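Local structure of calreticulin, putative,Calreticulin, putative (Trypanosoma cruzi, 5HCF) at residues L43-D48 and S222-I227; L81-G86 and D214-E219. The protein probably acts as a chaperone that binds carbohydrate and peptide through a globular domain with a legume lectin fold. All blocks are in the same frame, centred on the assembly; numbering follows the deposited sequence.

Contact 1 of 2, residues L43-D48 and S222-I227; sequences LRLTED and SIFKDI
In one antiparallel sheet of the lectin-like sandwich, Leu43 and Arg44 pair with Phe224 and Ile223 where strand 42-45 runs beside strand 223-230. The axes of strands 43-45 and 223-227 approach to 4.5 Å and run antiparallel, at 164°. Leu43 and Phe224 form the hydrogen-bonded pair: Leu43 N gives its hydrogen to Phe224 O at 2.9 Å, and Phe224 N returns a bond to Leu43 O at 2.7 Å. Leu43 O also receives a CA-H...O contact from Ile223 CA. Two residues on, Leu45 N donates to Ser222 O at 2.9 Å, and Arg44 CA brings a CA-H...O contact to that same oxygen.

Leu43 and Phe224 send their side chains to the inner face of this sheet, the one turned toward strand 208-217 of the partner sheet. Their CB atoms meet at 4.2 Å. Phe224 CG lies anti to its carbonyl carbon (chi1 -68°), and Leu43 O is in plane at the ring edge, 3.8 Å from Phe224 CD1. At the next corner of the ring, Leu45 CD1 rests against Phe224 CE1 at 4.0 Å, the two side chains crossing at a slant. Phe8, Phe73, Val75 and Ile213 also pack on Phe224, within the hydrophobic interior of the sandwich.

Arg44 and Ile223 form the non-hydrogen-bonded pair on the other face. There, Ile223 CG1 touches Arg44 CB and CG, each at 3.9 Å. Arg44 stays extended from CG to NE, and its NH1 makes a salt bridge to Glu27 on the adjoining strand 26-29.

Contact 2 of 2, residues L81-G86 and D214-E219; sequences LKCGGG and DVWQVE
Val215 packs on Gly85, its CB 3.9 Å from Gly85 O and its CG1 equally close to Gly85 C; with no side chain on Gly85, the valine lies directly against the peptide. Trp216 follows, accepting a hydrogen bond on its backbone O from Gly85 N at 2.9 Å, while Gly84 CA adds a CA-H...O contact to the same oxygen. The Trp216 side chain has CG anti to its backbone N (chi1 157°), and Cys83 SG lies at the ring edge, 4.2 Å from Trp216 NE1, a sulfur-aromatic contact. Gln217 faces Gly84 in a single bridge with the CA atoms 4.0 Å apart. Gln217 CG also lies 4.0 Å from Gly84 CA, against the bare glycine backbone.

Val218 N donates to Cys83 O at 2.9 Å, and Val218 CG2 packs on Cys83 CB at 3.6 Å. Glu219, its chain bent at chi2 (80°), closes the segment by turning its carboxylate back to the opposite backbone. OE1 accepts two bonds there: Cys83 N reaches Glu219 OE1 at 2.8 Å, almost straight and on the syn side, whereas Lys82 N comes from well above the carboxylate plane. That one oxygen therefore fixes two successive peptide N-H groups at the start of strand 83-91.

Strand 208-217 is flanked on its other edge by strand 50-62, through backbone bonds between Val215 and Tyr52 and between Gln217 and Arg50, and strand 83-91 has strand 107-114 on its far side, where Cys114 forms the disulfide with Cys83.

Contact 1 is buried and belongs to one sheet of the sandwich; contact 2 is only partly buried and lies at an end of a strand pair in the other sheet. Strands 208-217 and 223-230 follow each other in the chain, so the chain passes from contact 2 to contact 1 by crossing between the sheets. In 43-48/222-227, regular backbone pairing is backed by leucine and phenylalanine in the interior, whereas 81-86/214-219 relies on glycines, a carboxylate gripping backbone N-H groups and a cysteine beside an indole. The two meet directly: Leu45 packs on Val215 and Gln217, and Gln217 NE2 makes a weak hydrogen bond to Ser222 OG, whose main partner is His77.

Contact 1 of 2, residues L43-D48 and S222-I227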
ATOM      1  N   LEU A  43      -3.965   8.623 -10.310  1.00 38.29           N
ATOM      2  CA  LEU A  43      -3.018   9.601  -9.792  1.00 37.87           C
ATOM      3  C   LEU A  43      -1.635   9.334 -10.367  1.00 38.80           C
ATOM      4  O   LEU A  43      -1.038   8.284 -10.123  1.00 38.21           O
ATOM      5  CB  LEU A  43      -2.986   9.556  -8.264  1.00 36.88           C
ATOM      6  CG  LEU A  43      -2.294  10.696  -7.516  1.00 35.81           C
ATOM      7  CD1 LEU A  43      -0.795  10.574  -7.614  1.00 35.90           C
ATOM      8  CD2 LEU A  43      -2.763  12.039  -8.048  1.00 35.64           C
ATOM      9  N   ARG A  44      -1.131  10.283 -11.144  1.00 40.89           N
ATOM     10  CA  ARG A  44       0.134  10.097 -11.840  1.00 42.04           C
ATOM     11  C   ARG A  44       1.208  11.051 -11.326  1.00 43.89           C
ATOM     12  O   ARG A  44       1.002  12.267 -11.275  1.00 46.64           O
ATOM     13  CB  ARG A  44      -0.061  10.285 -13.346  1.00 42.93           C
ATOM     14  CG  ARG A  44       1.203  10.157 -14.165  1.00 43.65           C
ATOM     15  CD  ARG A  44       0.910  10.353 -15.647  1.00 47.85           C
ATOM     16  NE  ARG A  44       2.130  10.303 -16.447  1.00 49.41           N
ATOM     17  CZ  ARG A  44       2.939  11.338 -16.644  1.00 48.50           C
ATOM     18  NH1 ARG A  44       2.655  12.520 -16.113  1.00 47.78           N
ATOM     19  NH2 ARG A  44       4.031  11.192 -17.380  1.00 49.03           N
ATOM     20  N   LEU A  45       2.350  10.491 -10.938  1.00 40.81           N
ATOM     21  CA  LEU A  45       3.486  11.297 -10.518  1.00 40.66           C
ATOM     22  C   LEU A  45       4.252  11.735 -11.764  1.00 44.27           C
ATOM     23  O   LEU A  45       4.582  10.911 -12.614  1.00 44.72           O
ATOM     24  CB  LEU A  45       4.378  10.515  -9.558  1.00 38.18           C
ATOM     25  CG  LEU A  45       3.636   9.723  -8.481  1.00 35.12           C
ATOM     26  CD1 LEU A  45       4.577   9.358  -7.348  1.00 32.25           C
ATOM     27  CD2 LEU A  45       2.435  10.498  -7.956  1.00 35.87           C
ATOM     28  N   THR A  46       4.523  13.033 -11.866  1.00 47.29           N
ATOM     29  CA  THR A  46       4.948  13.637 -13.128  1.00 49.51           C
ATOM     30  C   THR A  46       6.436  13.943 -13.245  1.00 50.61           C
ATOM     31  O   THR A  46       6.980  13.932 -14.346  1.00 55.20           O
ATOM     32  CB  THR A  46       4.181  14.950 -13.393  1.00 51.83           C
ATOM     33  OG1 THR A  46       4.459  15.895 -12.351  1.00 51.95           O
ATOM     34  CG2 THR A  46       2.686  14.686 -13.442  1.00 52.23           C
ATOM     35  N   GLU A  47       7.094  14.228 -12.128  1.00 47.24           N
ATOM     36  CA  GLU A  47       8.436  14.793 -12.183  1.00 46.63           C
ATOM     37  C   GLU A  47       9.521  13.850 -11.677  1.00 45.85           C
ATOM     38  O   GLU A  47       9.424  13.292 -10.582  1.00 46.85           O
ATOM     39  CB  GLU A  47       8.477  16.099 -11.390  1.00 48.34           C
ATOM     40  CG  GLU A  47       7.612  17.209 -11.975  1.00 51.10           C
ATOM     41  CD  GLU A  47       7.787  18.525 -11.247  1.00 54.65           C
ATOM     42  OE1 GLU A  47       7.377  18.613 -10.068  1.00 55.23           O
ATOM     43  OE2 GLU A  47       8.341  19.468 -11.850  1.00 56.64           O
ATOM     44  N   ASP A  48      10.561  13.686 -12.488  1.00 44.99           N
ATOM     45  CA  ASP A  48      11.710  12.855 -12.139  1.00 44.44           C
ATOM     46  C   ASP A  48      12.456  13.430 -10.947  1.00 43.74           C
ATOM     47  O   ASP A  48      12.489  14.644 -10.759  1.00 45.97           O
ATOM     48  CB  ASP A  48      12.669  12.733 -13.328  1.00 44.95           C
ATOM     49  CG  ASP A  48      12.117  11.863 -14.434  1.00 44.15           C
ATOM     50  OD1 ASP A  48      11.029  11.280 -14.233  1.00 44.89           O
ATOM     51  OD2 ASP A  48      12.770  11.764 -15.500  1.00 42.72           O
ATOM     52  N   SER A 222       4.656   7.010 -12.379  1.00 37.44           N
ATOM     53  CA  SER A 222       3.802   5.986 -11.768  1.00 36.05           C
ATOM     54  C   SER A 222       2.350   6.449 -11.654  1.00 35.62           C
ATOM     55  O   SER A 222       2.080   7.636 -11.485  1.00 34.41           O
ATOM     56  CB  SER A 222       4.330   5.593 -10.386  1.00 33.88           C
ATOM     57  OG  SER A 222       5.564   4.898 -10.477  1.00 33.48           O
ATOM     58  N   ILE A 223       1.420   5.505 -11.750  1.00 36.48           N
ATOM     59  CA  ILE A 223       0.001   5.825 -11.646  1.00 37.51           C
ATOM     60  C   ILE A 223      -0.691   4.982 -10.573  1.00 39.47           C
ATOM     61  O   ILE A 223      -0.701   3.753 -10.642  1.00 41.27           O
ATOM     62  CB  ILE A 223      -0.716   5.627 -12.994  1.00 36.26           C
ATOM     63  CG1 ILE A 223      -0.033   6.460 -14.083  1.00 35.23           C
ATOM     64  CG2 ILE A 223      -2.205   5.984 -12.879  1.00 35.60           C
ATOM     65  CD1 ILE A 223      -0.654   6.296 -15.448  1.00 37.36           C
ATOM     66  N   PHE A 224      -1.271   5.653  -9.585  1.00 39.66           N
ATOM     67  CA  PHE A 224      -1.982   4.981  -8.498  1.00 37.15           C
ATOM     68  C   PHE A 224      -3.472   4.905  -8.799  1.00 38.64           C
ATOM     69  O   PHE A 224      -4.048   5.855  -9.327  1.00 40.36           O
ATOM     70  CB  PHE A 224      -1.759   5.712  -7.172  1.00 34.06           C
ATOM     71  CG  PHE A 224      -0.345   5.640  -6.662  1.00 33.80           C
ATOM     72  CD1 PHE A 224       0.639   6.461  -7.185  1.00 36.29           C
ATOM     73  CD2 PHE A 224      -0.004   4.755  -5.652  1.00 32.30           C
ATOM     74  CE1 PHE A 224       1.938   6.398  -6.712  1.00 36.25           C
ATOM     75  CE2 PHE A 224       1.289   4.688  -5.178  1.00 31.73           C
ATOM     76  CZ  PHE A 224       2.260   5.509  -5.706  1.00 33.73           C
ATOM     77  N   LYS A 225      -4.094   3.775  -8.474  1.00 37.70           N
ATOM     78  CA  LYS A 225      -5.538   3.628  -8.651  1.00 38.77           C
ATOM     79  C   LYS A 225      -6.214   2.812  -7.549  1.00 39.37           C
ATOM     80  O   LYS A 225      -5.573   2.016  -6.861  1.00 37.99           O
ATOM     81  CB  LYS A 225      -5.852   2.981 -10.003  1.00 38.37           C
ATOM     82  CG  LYS A 225      -5.721   3.905 -11.197  1.00 38.44           C
ATOM     83  CD  LYS A 225      -5.941   3.146 -12.501  1.00 39.10           C
ATOM     84  CE  LYS A 225      -7.330   2.531 -12.570  1.00 38.84           C
ATOM     85  NZ  LYS A 225      -8.385   3.539 -12.310  1.00 40.21           N
ATOM     86  N   ASP A 226      -7.518   3.032  -7.406  1.00 40.11           N
ATOM     87  CA  ASP A 226      -8.400   2.190  -6.609  1.00 40.93           C
ATOM     88  C   ASP A 226      -7.878   1.859  -5.212  1.00 38.72           C
ATOM     89  O   ASP A 226      -7.650   0.689  -4.884  1.00 38.35           O
ATOM     90  CB  ASP A 226      -8.685   0.892  -7.368  1.00 43.83           C
ATOM     91  CG  ASP A 226      -9.376   1.135  -8.697  1.00 48.59           C
ATOM     92  OD1 ASP A 226     -10.551   1.561  -8.694  1.00 50.67           O
ATOM     93  OD2 ASP A 226      -8.739   0.907  -9.748  1.00 50.61           O
ATOM     94  N   ILE A 227      -7.694   2.887  -4.390  1.00 36.22           N
ATOM     95  CA  ILE A 227      -7.394   2.672  -2.981  1.00 36.36           C
ATOM     96  C   ILE A 227      -8.671   2.272  -2.249  1.00 36.99           C
ATOM     97  O   ILE A 227      -9.528   3.111  -1.970  1.00 36.65           O
ATOM     98  CB  ILE A 227      -6.778   3.921  -2.329  1.00 36.65           C
ATOM     99  CG1 ILE A 227      -5.487   4.300  -3.055  1.00 33.47           C
ATOM    100  CG2 ILE A 227      -6.509   3.679  -0.849  1.00 32.93           C
ATOM    101  CD1 ILE A 227      -4.850   5.572  -2.554  1.00 33.63           C
TER

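Contact 2 of 2, residues L81-G86 and D214-E219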
ATOM      1  N   LEU A  81      10.896   1.859 -14.253  1.00 43.27           N
ATOM      2  CA  LEU A  81      11.354   2.298 -12.954  1.00 41.81           C
ATOM      3  C   LEU A  81      12.649   1.576 -12.604  1.00 42.08           C
ATOM      4  O   LEU A  81      12.752   0.365 -12.779  1.00 41.84           O
ATOM      5  CB  LEU A  81      10.275   2.032 -11.899  1.00 40.24           C
ATOM      6  CG  LEU A  81      10.525   2.490 -10.462  1.00 38.14           C
ATOM      7  CD1 LEU A  81      10.610   4.003 -10.389  1.00 37.41           C
ATOM      8  CD2 LEU A  81       9.428   1.970  -9.554  1.00 38.45           C
ATOM      9  N   LYS A  82      13.644   2.333 -12.151  1.00 42.41           N
ATOM     10  CA  LYS A  82      14.873   1.749 -11.616  1.00 42.07           C
ATOM     11  C   LYS A  82      14.967   2.023 -10.119  1.00 41.17           C
ATOM     12  O   LYS A  82      15.302   1.129  -9.345  1.00 45.43           O
ATOM     13  CB  LYS A  82      16.116   2.282 -12.336  1.00 41.64           C
ATOM     14  CG  LYS A  82      16.174   1.914 -13.806  1.00 42.76           C
ATOM     15  CD  LYS A  82      16.274   0.400 -13.940  1.00 45.04           C
ATOM     16  CE  LYS A  82      16.438  -0.050 -15.377  1.00 49.28           C
ATOM     17  NZ  LYS A  82      17.853  -0.454 -15.624  1.00 53.84           N
ATOM     18  N   CYS A  83      14.648   3.245  -9.711  1.00 37.26           N
ATOM     19  CA  CYS A  83      14.568   3.571  -8.292  1.00 37.46           C
ATOM     20  C   CYS A  83      13.329   4.421  -8.022  1.00 34.06           C
ATOM     21  O   CYS A  83      13.204   5.535  -8.535  1.00 34.84           O
ATOM     22  CB  CYS A  83      15.833   4.296  -7.812  1.00 41.04           C
ATOM     23  SG  CYS A  83      15.873   4.620  -6.015  1.00 43.17           S
ATOM     24  N   GLY A  84      12.403   3.879  -7.238  1.00 32.16           N
ATOM     25  CA  GLY A  84      11.241   4.637  -6.809  1.00 33.26           C
ATOM     26  C   GLY A  84      10.217   3.828  -6.037  1.00 32.45           C
ATOM     27  O   GLY A  84      10.112   2.614  -6.200  1.00 32.42           O
ATOM     28  N   GLY A  85       9.440   4.509  -5.205  1.00 32.71           N
ATOM     29  CA  GLY A  85       8.443   3.846  -4.387  1.00 31.98           C
ATOM     30  C   GLY A  85       7.064   3.874  -5.018  1.00 34.17           C
ATOM     31  O   GLY A  85       6.765   4.733  -5.849  1.00 36.72           O
ATOM     32  N   GLY A  86       6.219   2.930  -4.617  1.00 33.94           N
ATOM     33  CA  GLY A  86       4.846   2.880  -5.084  1.00 34.40           C
ATOM     34  C   GLY A  86       3.940   2.365  -3.984  1.00 34.13           C
ATOM     35  O   GLY A  86       2.963   1.660  -4.237  1.00 34.54           O
ATOM     36  N   ASP A 214       3.508   8.907   0.217  1.00 39.67           N
ATOM     37  CA  ASP A 214       4.781   9.508   0.576  1.00 41.21           C
ATOM     38  C   ASP A 214       5.892   8.669  -0.039  1.00 40.42           C
ATOM     39  O   ASP A 214       6.329   7.675   0.547  1.00 41.39           O
ATOM     40  CB  ASP A 214       4.922   9.585   2.098  1.00 42.94           C
ATOM     41  CG  ASP A 214       6.349   9.816   2.544  1.00 44.59           C
ATOM     42  OD1 ASP A 214       7.072  10.580   1.869  1.00 46.85           O
ATOM     43  OD2 ASP A 214       6.755   9.205   3.558  1.00 43.57           O
ATOM     44  N   VAL A 215       6.335   9.051  -1.233  1.00 39.11           N
ATOM     45  CA  VAL A 215       7.335   8.260  -1.946  1.00 36.15           C
ATOM     46  C   VAL A 215       8.409   9.122  -2.590  1.00 39.63           C
ATOM     47  O   VAL A 215       8.199  10.303  -2.852  1.00 44.33           O
ATOM     48  CB  VAL A 215       6.698   7.386  -3.050  1.00 29.37           C
ATOM     49  CG1 VAL A 215       5.671   6.451  -2.460  1.00 27.21           C
ATOM     50  CG2 VAL A 215       6.077   8.257  -4.131  1.00 29.31           C
ATOM     51  N   TRP A 216       9.563   8.512  -2.835  1.00 38.73           N
ATOM     52  CA  TRP A 216      10.626   9.118  -3.623  1.00 36.58           C
ATOM     53  C   TRP A 216      10.719   8.403  -4.963  1.00 34.58           C
ATOM     54  O   TRP A 216      10.657   7.177  -5.018  1.00 30.61           O
ATOM     55  CB  TRP A 216      11.964   9.050  -2.875  1.00 35.65           C
ATOM     56  CG  TRP A 216      13.176   9.134  -3.765  1.00 34.18           C
ATOM     57  CD1 TRP A 216      13.897   8.091  -4.272  1.00 32.33           C
ATOM     58  CD2 TRP A 216      13.801  10.326  -4.255  1.00 35.02           C
ATOM     59  NE1 TRP A 216      14.933   8.558  -5.041  1.00 30.88           N
ATOM     60  CE2 TRP A 216      14.897   9.929  -5.049  1.00 34.45           C
ATOM     61  CE3 TRP A 216      13.542  11.692  -4.098  1.00 35.33           C
ATOM     62  CZ2 TRP A 216      15.731  10.846  -5.684  1.00 34.97           C
ATOM     63  CZ3 TRP A 216      14.372  12.600  -4.728  1.00 36.31           C
ATOM     64  CH2 TRP A 216      15.452  12.174  -5.512  1.00 36.31           C
ATOM     65  N   GLN A 217      10.848   9.171  -6.042  1.00 36.87           N
ATOM     66  CA  GLN A 217      11.000   8.592  -7.374  1.00 37.78           C
ATOM     67  C   GLN A 217      12.109   9.253  -8.179  1.00 40.02           C
ATOM     68  O   GLN A 217      12.126  10.473  -8.347  1.00 38.94           O
ATOM     69  CB  GLN A 217       9.696   8.675  -8.173  1.00 37.80           C
ATOM     70  CG  GLN A 217       8.681   7.589  -7.860  1.00 38.09           C
ATOM     71  CD  GLN A 217       7.615   7.483  -8.935  1.00 41.22           C
ATOM     72  OE1 GLN A 217       6.812   8.388  -9.123  1.00 44.65           O
ATOM     73  NE2 GLN A 217       7.624   6.380  -9.665  1.00 43.76           N
ATOM     74  N   VAL A 218      13.035   8.434  -8.672  1.00 34.06           N
ATOM     75  CA  VAL A 218      14.043   8.895  -9.618  1.00 37.67           C
ATOM     76  C   VAL A 218      13.414   8.988 -11.003  1.00 39.42           C
ATOM     77  O   VAL A 218      13.336  10.069 -11.588  1.00 44.01           O
ATOM     78  CB  VAL A 218      15.264   7.965  -9.681  1.00 38.50           C
ATOM     79  CG1 VAL A 218      16.240   8.467 -10.740  1.00 38.31           C
ATOM     80  CG2 VAL A 218      15.943   7.874  -8.318  1.00 38.57           C
ATOM     81  N   GLU A 219      12.980   7.844 -11.528  1.00 37.25           N
ATOM     82  CA  GLU A 219      12.227   7.809 -12.779  1.00 38.75           C
ATOM     83  C   GLU A 219      10.736   7.862 -12.464  1.00 39.10           C
ATOM     84  O   GLU A 219      10.158   6.880 -11.992  1.00 39.82           O
ATOM     85  CB  GLU A 219      12.557   6.552 -13.590  1.00 37.46           C
ATOM     86  CG  GLU A 219      14.053   6.326 -13.832  1.00 37.49           C
ATOM     87  CD  GLU A 219      14.775   5.703 -12.632  1.00 38.21           C
ATOM     88  OE1 GLU A 219      14.103   5.177 -11.718  1.00 34.30           O
ATOM     89  OE2 GLU A 219      16.022   5.737 -12.606  1.00 41.40           O
TER